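Local coordinates for ribosomal protein uL16 3-hydroxylase (Escherichia coli, PDB 4CCL) that hydroxylates an arginine of ribosomal protein uL16 in an iron- and 2-oxoglutarate-dependent reaction and works as a homodimer, at residues Gly300-Arg305 with Ala341-Asn346. Residues are numbered along the deposited sequence; the frame is centred on the assembly and turned at random.
Sequences GEVLVR and ALTAEN
Leu303 and Leu342 face each other as an antiparallel, hydrogen-bonded pair, the single bridge between strand 303-305 and the run leading into helix 344-347. Leu303 N reaches Leu342 O at 2.9 Å, nearly straight with an N-H...O angle of 172°; Leu342 N returns a bond to Leu303 O. The two side chains leave on the same face and meet at their bases, CB of Leu303 lying 4.3 Å from CB of Leu342. Beyond that they part: Leu342 sets CG anti to its carbonyl carbon (chi1 -73°) and packs on Ala335 and Leu336 of helix 330-338, whereas the end of Leu303 turns to Leu297, Trp369 and Phe371. On the other face, Val304 lays CG1 against the backbone of Ala341, 3.6 Å from its CA, and Val302 meets Thr343 through methyl groups, CG2 to CG2 at 3.7 Å, the two side chains crossing at a slant. Thr343 OG1 accepts a long, bent bond from Glu345 N (3.3 Å, N-H...O 135°), while Thr343 N donates to Asn346 OD1 at 2.6 Å, completing a capping box. An alanine in place of Thr343 would probably leave Glu345 N without its capping acceptor and open a gap beside the Val302 methyl. Backbone bonds between Val304 and Phe370, and between Val302 and Glu372 just beyond the strand ends, join strand 303-305 to strand 369-371. Strand 303-305 thus lies between strand 369-371 and the extended residues that precede the capped helix, a single antiparallel bridge beside a capping box in the C-terminal ROXA-like winged-helix region.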
loop_
_atom_site.group_PDB
_atom_site.type_symbol
_atom_site.label_atom_id
_atom_site.label_comp_id
_atom_site.label_asym_id
_atom_site.label_seq_id
_atom_site.Cartn_x
_atom_site.Cartn_y
_atom_site.Cartn_z
ATOM N N GLY B 300 -42.158 -2.230 -22.589
ATOM C CA GLY B 300 -41.570 -3.262 -23.423
ATOM C C GLY B 300 -40.113 -3.024 -23.783
ATOM O O GLY B 300 -39.435 -3.935 -24.258
ATOM N N GLU B 301 -39.629 -1.805 -23.554
ATOM C CA GLU B 301 -38.239 -1.463 -23.859
ATOM C C GLU B 301 -37.254 -2.283 -23.030
ATOM O O GLU B 301 -37.552 -2.679 -21.905
ATOM C CB GLU B 301 -37.985 0.036 -23.670
ATOM C CG GLU B 301 -38.409 0.894 -24.853
ATOM C CD GLU B 301 -38.350 2.380 -24.551
ATOM O OE1 GLU B 301 -38.907 2.798 -23.516
ATOM O OE2 GLU B 301 -37.754 3.131 -25.352
ATOM N N VAL B 302 -36.077 -2.529 -23.592
ATOM C CA VAL B 302 -35.114 -3.449 -22.997
ATOM C C VAL B 302 -33.832 -2.750 -22.513
ATOM O O VAL B 302 -33.383 -1.770 -23.108
ATOM C CB VAL B 302 -34.828 -4.622 -23.979
ATOM C CG1 VAL B 302 -33.355 -4.991 -24.019
ATOM C CG2 VAL B 302 -35.695 -5.828 -23.636
ATOM N N LEU B 303 -33.273 -3.248 -21.411
ATOM C CA LEU B 303 -32.087 -2.664 -20.792
ATOM C C LEU B 303 -30.860 -3.524 -21.080
ATOM O O LEU B 303 -30.875 -4.728 -20.836
ATOM C CB LEU B 303 -32.298 -2.574 -19.281
ATOM C CG LEU B 303 -31.851 -1.332 -18.502
ATOM C CD1 LEU B 303 -31.097 -0.350 -19.377
ATOM C CD2 LEU B 303 -33.045 -0.653 -17.848
ATOM N N VAL B 304 -29.799 -2.908 -21.591
ATOM C CA VAL B 304 -28.585 -3.649 -21.914
ATOM C C VAL B 304 -27.329 -3.074 -21.257
ATOM O O VAL B 304 -27.139 -1.858 -21.184
ATOM C CB VAL B 304 -28.373 -3.786 -23.443
ATOM C CG1 VAL B 304 -29.481 -4.621 -24.061
ATOM C CG2 VAL B 304 -28.306 -2.425 -24.103
ATOM N N ARG B 305 -26.476 -3.976 -20.785
ATOM C CA ARG B 305 -25.237 -3.611 -20.110
ATOM C C ARG B 305 -24.176 -3.125 -21.094
ATOM O O ARG B 305 -24.013 -3.683 -22.182
ATOM C CB ARG B 305 -24.701 -4.801 -19.302
ATOM C CG ARG B 305 -23.418 -4.535 -18.525
ATOM C CD ARG B 305 -22.710 -5.837 -18.144
ATOM N NE ARG B 305 -23.610 -6.806 -17.522
ATOM C CZ ARG B 305 -23.215 -7.947 -16.962
ATOM N NH1 ARG B 305 -21.928 -8.270 -16.935
ATOM N NH2 ARG B 305 -24.108 -8.767 -16.421
ATOM N N ALA B 341 -28.926 -7.597 -21.498
ATOM C CA ALA B 341 -30.254 -7.590 -22.127
ATOM C C ALA B 341 -31.395 -7.941 -21.165
ATOM O O ALA B 341 -32.002 -9.007 -21.276
ATOM C CB ALA B 341 -30.283 -8.502 -23.358
ATOM N N LEU B 342 -31.688 -7.038 -20.233
ATOM C CA LEU B 342 -32.723 -7.284 -19.230
ATOM C C LEU B 342 -34.102 -6.774 -19.638
ATOM O O LEU B 342 -34.232 -5.723 -20.265
ATOM C CB LEU B 342 -32.339 -6.659 -17.887
ATOM C CG LEU B 342 -31.239 -7.346 -17.079
ATOM C CD1 LEU B 342 -29.875 -6.735 -17.368
ATOM C CD2 LEU B 342 -31.555 -7.294 -15.592
ATOM N N THR B 343 -35.129 -7.535 -19.270
ATOM C CA THR B 343 -36.514 -7.139 -19.481
ATOM C C THR B 343 -37.215 -7.136 -18.128
ATOM O O THR B 343 -36.697 -7.691 -17.157
ATOM C CB THR B 343 -37.252 -8.096 -20.438
ATOM O OG1 THR B 343 -37.928 -9.110 -19.684
ATOM C CG2 THR B 343 -36.279 -8.748 -21.407
ATOM N N ALA B 344 -38.380 -6.495 -18.067
ATOM C CA ALA B 344 -39.127 -6.336 -16.818
ATOM C C ALA B 344 -39.396 -7.652 -16.090
ATOM O O ALA B 344 -39.461 -7.680 -14.861
ATOM C CB ALA B 344 -40.436 -5.607 -17.079
ATOM N N GLU B 345 -39.561 -8.728 -16.854
ATOM C CA GLU B 345 -39.747 -10.067 -16.300
ATOM C C GLU B 345 -38.589 -10.454 -15.386
ATOM O O GLU B 345 -38.786 -11.053 -14.326
ATOM C CB GLU B 345 -39.882 -11.088 -17.436
ATOM C CG GLU B 345 -39.687 -12.534 -17.006
ATOM C CD GLU B 345 -38.582 -13.227 -17.780
ATOM O OE1 GLU B 345 -38.595 -13.168 -19.028
ATOM O OE2 GLU B 345 -37.694 -13.827 -17.137
ATOM N N ASN B 346 -37.379 -10.098 -15.803
ATOM C CA ASN B 346 -36.180 -10.416 -15.043
ATOM C C ASN B 346 -36.118 -9.661 -13.720
ATOM O O ASN B 346 -35.486 -10.113 -12.766
ATOM C CB ASN B 346 -34.936 -10.121 -15.881
ATOM C CG ASN B 346 -35.052 -10.651 -17.299
ATOM O OD1 ASN B 346 -34.788 -9.935 -18.265
ATOM N ND2 ASN B 346 -35.456 -11.909 -17.428
#